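Local coordinates for protein carbon monoxide dehydrogenase (Thermococcus sp. AM4, PDB 6T7J) that probably catalyses the reversible oxidation of carbon monoxide to carbon dioxide at a nickel-iron-sulfur cluster, which lacks its nickel and is broken in this crystal, at residues 12-15 with 19-22; 252-257 with 322-327. All coordinates share one frame; numbering follows the deposited sequence.

In the fold
Contact 1 comes first along the chain: it is the turn that leads into helix 20-30. Contact 2 follows much later and joins the loop between strands 248-252 and 261-268 to the start of helix 325-330. This second helix comes just after strand 318-320, an outermost strand of a six-stranded parallel sheet with the strand order 3-2-1-4-5-6 of a Rossmann-like domain. The two centres lie about 12 Å apart, and the contacts touch: Val-20 CG1 is 3.6 Å from Leu-327 CD1, and its CG2 is 4.1 Å from Met-324 CE. The N-terminal helix is thus packed on the same short segment, 322-327, whose first residue meets the cluster.

Contact 1 (12-15 with 19-22); sequences KGVS and GVAE
Ser-15 and Val-20 meet where an ST turn and an N-capping glycine lead the N-terminal loop into helix 20-30, their CA atoms 6.4 Å apart. Gly-19 holds the N-cap position of that helix. Its positive phi of 110° would drive a CB against the carbonyl oxygen of the preceding residue, which explains why a residue without a side chain sits at this bend.

The contact across the turn is made by van der Waals packing, with no hydrogen bond between the two segments. Val-20 directs its branched side chain at the loop, with CG1 anti to the backbone N (chi1 172°), and the two methyls divide the serine between them. Val-20 CG1 lies 3.6 Å from Ser-15 CB, while Val-20 CG2 lies 3.5 Å from Ser-15 OG. Val-14 adds a looser apolar contact, its CG1 being 4.3 Å from Val-20 CG1. The small side chain of Ala-21 suits the next position, since it lets the same Val-14 methyl come within 4.5 Å of Ala-21 CA. Trp-36 of helix 35-42 packs on both valines.

The polar bonds run within the loop and to its neighbours. Ser-15 OG is hydrogen-bonded to Thr-17 N, closing the ST turn, and to His-458 ND1, and the same histidine is bonded to the backbone of Val-14. The serine therefore serves two purposes, offering carbon to Val-20 and a hydroxyl to the turn.

Charge contributes little at close range. The side chain of Glu-22 starts off away from the loop and its OE1 is hydrogen-bonded to His-405 NE2, and the exposed Lys-12 NZ stays 6.7 Å from Glu-22 OE2.

Contact 2 (252-257 with 322-327); sequences ANLGVL and FLMQEL. With MSK (Broken Fe4S4 cluster), chain F.
Beside the pocket of the broken iron-sulfur cluster, the segment leading into helix 325-330 packs on the short 3-10 turn 254-256, and Met-324 reaches across to Asn-253 and Leu-254. The bend at chi3 (74°) brings Met-324 CE to 3.6 Å from Asn-253 OD1 and 3.9 Å from Leu-254 CD1. Leu-254 and Met-324 run side by side, pointing opposite ways, while the asparagine side chain lies roughly perpendicular to the methionine. Asn-253 has a positive phi, which asparagine tolerates well. Its OD1 accepts Leu-254 N at 2.6 Å, though at a sharp 101° at the carbonyl oxygen, and its ND2 reaches Lys-18 O. A leucine in its place would probably leave Lys-18 O and Leu-254 N without these partners.

Phe-322 CB lies 3.6 Å from S4 of the cluster, and Met-60 of the second subunit packs on the same phenylalanine. Phe-322 O takes Gln-325 N at 3.0 Å and Gln-325 NE2 at 3.3 Å, from opposite faces of its carbonyl plane. Gln-325 NE2 also binds Cys-343 O, linking this turn to a pocket cysteine. No hydrogen bond links the segments: the methionine methyl joins them by van der Waals contact, while amide hydrogen bonds hold each backbone.

Contact 1 (12-15 with 19-22)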
loop_
_atom_site.group_PDB
_atom_site.type_symbol
_atom_site.label_atom_id
_atom_site.label_comp_id
_atom_site.label_asym_id
_atom_site.label_seq_id
_atom_site.Cartn_x
_atom_site.Cartn_y
_atom_site.Cartn_z
ATOM N N LYS A 12 20.892 22.090 25.351
ATOM C CA LYS A 12 20.156 23.069 26.145
ATOM C C LYS A 12 18.963 23.653 25.396
ATOM O O LYS A 12 18.031 24.149 26.039
ATOM C CB LYS A 12 21.085 24.191 26.610
ATOM C CG LYS A 12 20.876 24.583 28.067
ATOM C CD LYS A 12 20.807 23.352 28.962
ATOM C CE LYS A 12 20.220 23.683 30.326
ATOM N NZ LYS A 12 19.975 22.456 31.137
ATOM N N GLY A 13 18.962 23.599 24.068
ATOM C CA GLY A 13 17.835 24.095 23.302
ATOM C C GLY A 13 17.185 23.031 22.444
ATOM O O GLY A 13 16.454 23.345 21.499
ATOM N N VAL A 14 17.439 21.763 22.770
ATOM C CA VAL A 14 16.940 20.673 21.938
ATOM C C VAL A 14 15.459 20.402 22.188
ATOM O O VAL A 14 14.749 19.958 21.278
ATOM C CB VAL A 14 17.784 19.404 22.162
ATOM C CG1 VAL A 14 17.514 18.812 23.536
ATOM C CG2 VAL A 14 17.500 18.375 21.080
ATOM N N SER A 15 14.960 20.669 23.394
ATOM C CA SER A 15 13.624 20.226 23.760
ATOM C C SER A 15 12.966 21.247 24.677
ATOM O O SER A 15 13.617 22.142 25.222
ATOM C CB SER A 15 13.665 18.853 24.436
ATOM O OG SER A 15 12.497 18.629 25.205
ATOM N N GLY A 19 14.275 17.360 31.356
ATOM C CA GLY A 19 14.863 16.041 31.457
ATOM C C GLY A 19 15.423 15.500 30.157
ATOM O O GLY A 19 16.284 14.610 30.194
ATOM N N VAL A 20 14.963 16.008 29.012
ATOM C CA VAL A 20 15.430 15.493 27.728
ATOM C C VAL A 20 16.898 15.840 27.511
ATOM O O VAL A 20 17.688 15.007 27.047
ATOM C CB VAL A 20 14.541 16.029 26.589
ATOM C CG1 VAL A 20 15.128 15.668 25.233
ATOM C CG2 VAL A 20 13.124 15.490 26.724
ATOM N N ALA A 21 17.289 17.072 27.850
ATOM C CA ALA A 21 18.670 17.502 27.655
ATOM C C ALA A 21 19.637 16.651 28.472
ATOM O O ALA A 21 20.663 16.188 27.954
ATOM C CB ALA A 21 18.810 18.978 28.022
ATOM N N GLU A 22 19.332 16.450 29.760
ATOM C CA GLU A 22 20.206 15.654 30.617
ATOM C C GLU A 22 20.442 14.270 30.027
ATOM O O GLU A 22 21.572 13.767 30.030
ATOM C CB GLU A 22 19.614 15.526 32.022
ATOM C CG GLU A 22 18.674 16.641 32.447
ATOM C CD GLU A 22 18.018 16.357 33.792
ATOM O OE1 GLU A 22 18.315 15.301 34.390
ATOM O OE2 GLU A 22 17.205 17.187 34.251
#

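Contact 2 (252-257 with 322-327)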
loop_
_atom_site.group_PDB
_atom_site.type_symbol
_atom_site.label_atom_id
_atom_site.label_comp_id
_atom_site.label_asym_id
_atom_site.label_seq_id
_atom_site.Cartn_x
_atom_site.Cartn_y
_atom_site.Cartn_z
ATOM N N ALA A 252 3.002 12.538 34.752
ATOM C CA ALA A 252 3.587 12.629 33.426
ATOM C C ALA A 252 5.058 12.996 33.543
ATOM O O ALA A 252 5.506 13.544 34.558
ATOM C CB ALA A 252 2.856 13.661 32.553
ATOM N N ASN A 253 5.785 12.691 32.462
ATOM C CA ASN A 253 7.226 12.865 32.282
ATOM C C ASN A 253 8.012 11.751 32.962
ATOM O O ASN A 253 7.446 10.940 33.703
ATOM C CB ASN A 253 7.707 14.233 32.772
ATOM C CG ASN A 253 8.920 14.726 32.009
ATOM O OD1 ASN A 253 9.598 13.947 31.336
ATOM N ND2 ASN A 253 9.201 16.021 32.107
ATOM N N LEU A 254 9.320 11.705 32.707
ATOM C CA LEU A 254 10.155 10.575 33.093
ATOM C C LEU A 254 10.391 10.476 34.594
ATOM O O LEU A 254 11.024 9.509 35.033
ATOM C CB LEU A 254 11.492 10.650 32.355
ATOM C CG LEU A 254 11.404 10.240 30.884
ATOM C CD1 LEU A 254 12.708 10.513 30.163
ATOM C CD2 LEU A 254 11.019 8.774 30.761
ATOM N N GLY A 255 9.907 11.430 35.389
ATOM C CA GLY A 255 9.997 11.306 36.834
ATOM C C GLY A 255 9.116 10.225 37.423
ATOM O O GLY A 255 9.196 9.974 38.631
ATOM N N VAL A 256 8.281 9.582 36.602
ATOM C CA VAL A 256 7.412 8.511 37.083
ATOM C C VAL A 256 8.131 7.178 37.198
ATOM O O VAL A 256 7.567 6.227 37.751
ATOM C CB VAL A 256 6.186 8.370 36.161
ATOM C CG1 VAL A 256 5.404 9.668 36.134
ATOM C CG2 VAL A 256 6.618 7.981 34.756
ATOM N N LEU A 257 9.356 7.076 36.687
ATOM C CA LEU A 257 10.151 5.871 36.868
ATOM C C LEU A 257 10.809 5.889 38.242
ATOM O O LEU A 257 11.355 6.910 38.671
ATOM C CB LEU A 257 11.208 5.754 35.771
ATOM C CG LEU A 257 10.672 5.610 34.345
ATOM C CD1 LEU A 257 11.665 6.170 33.341
ATOM C CD2 LEU A 257 10.349 4.157 34.027
ATOM N N PHE A 322 7.100 10.241 21.738
ATOM C CA PHE A 322 7.843 9.529 20.704
ATOM C C PHE A 322 9.351 9.633 20.898
ATOM O O PHE A 322 10.001 8.658 21.293
ATOM C CB PHE A 322 7.437 10.069 19.330
ATOM C CG PHE A 322 8.140 9.410 18.181
ATOM C CD1 PHE A 322 8.086 8.037 18.011
ATOM C CD2 PHE A 322 8.846 10.167 17.263
ATOM C CE1 PHE A 322 8.734 7.431 16.951
ATOM C CE2 PHE A 322 9.491 9.569 16.200
ATOM C CZ PHE A 322 9.437 8.198 16.046
ATOM N N LEU A 323 9.905 10.824 20.668
ATOM C CA LEU A 323 11.349 11.031 20.676
ATOM C C LEU A 323 11.989 10.753 22.030
ATOM O O LEU A 323 13.214 10.836 22.168
ATOM C CB LEU A 323 11.672 12.461 20.240
ATOM C CG LEU A 323 11.607 12.672 18.730
ATOM C CD1 LEU A 323 11.839 14.131 18.381
ATOM C CD2 LEU A 323 12.617 11.776 18.033
ATOM N N MET A 324 11.184 10.417 23.036
ATOM C CA MET A 324 11.709 10.126 24.359
ATOM C C MET A 324 11.889 8.637 24.626
ATOM O O MET A 324 12.505 8.285 25.642
ATOM C CB MET A 324 10.800 10.736 25.433
ATOM C CG MET A 324 10.704 12.254 25.350
ATOM S SD MET A 324 9.482 12.966 26.467
ATOM C CE MET A 324 10.327 12.800 28.038
ATOM N N GLN A 325 11.394 7.759 23.743
ATOM C CA GLN A 325 11.477 6.325 24.012
ATOM C C GLN A 325 12.919 5.893 24.267
ATOM O O GLN A 325 13.225 5.295 25.308
ATOM C CB GLN A 325 10.851 5.522 22.864
ATOM C CG GLN A 325 11.369 5.834 21.466
ATOM C CD GLN A 325 10.590 5.107 20.388
ATOM O OE1 GLN A 325 10.746 3.900 20.200
ATOM N NE2 GLN A 325 9.740 5.838 19.676
ATOM N N GLU A 326 13.826 6.220 23.339
ATOM C CA GLU A 326 15.249 5.978 23.554
ATOM C C GLU A 326 15.695 6.500 24.910
ATOM O O GLU A 326 16.313 5.773 25.699
ATOM C CB GLU A 326 16.067 6.644 22.449
ATOM C CG GLU A 326 16.323 5.791 21.231
ATOM C CD GLU A 326 16.909 6.602 20.100
ATOM O OE1 GLU A 326 16.492 7.769 19.937
ATOM O OE2 GLU A 326 17.792 6.082 19.385
ATOM N N LEU A 327 15.367 7.762 25.203
ATOM C CA LEU A 327 15.823 8.382 26.441
ATOM C C LEU A 327 15.363 7.599 27.662
ATOM O O LEU A 327 16.078 7.553 28.670
ATOM C CB LEU A 327 15.330 9.827 26.513
ATOM C CG LEU A 327 15.796 10.720 25.361
ATOM C CD1 LEU A 327 15.060 12.050 25.370
ATOM C CD2 LEU A 327 17.302 10.930 25.426
HETATM S S1 MSK F . 2.509 7.395 18.772
HETATM S S3 MSK F . 1.847 8.405 15.515
HETATM S S4 MSK F . 4.720 9.481 17.053
HETATM S S5 MSK F . 1.539 10.348 18.078
HETATM FE FE1 MSK F . 0.384 6.941 18.153
HETATM FE FE2 MSK F . 3.366 9.559 18.766
HETATM FE FE3 MSK F . 2.893 10.260 16.159
HETATM FE FE4 MSK F . 3.543 7.704 16.774
#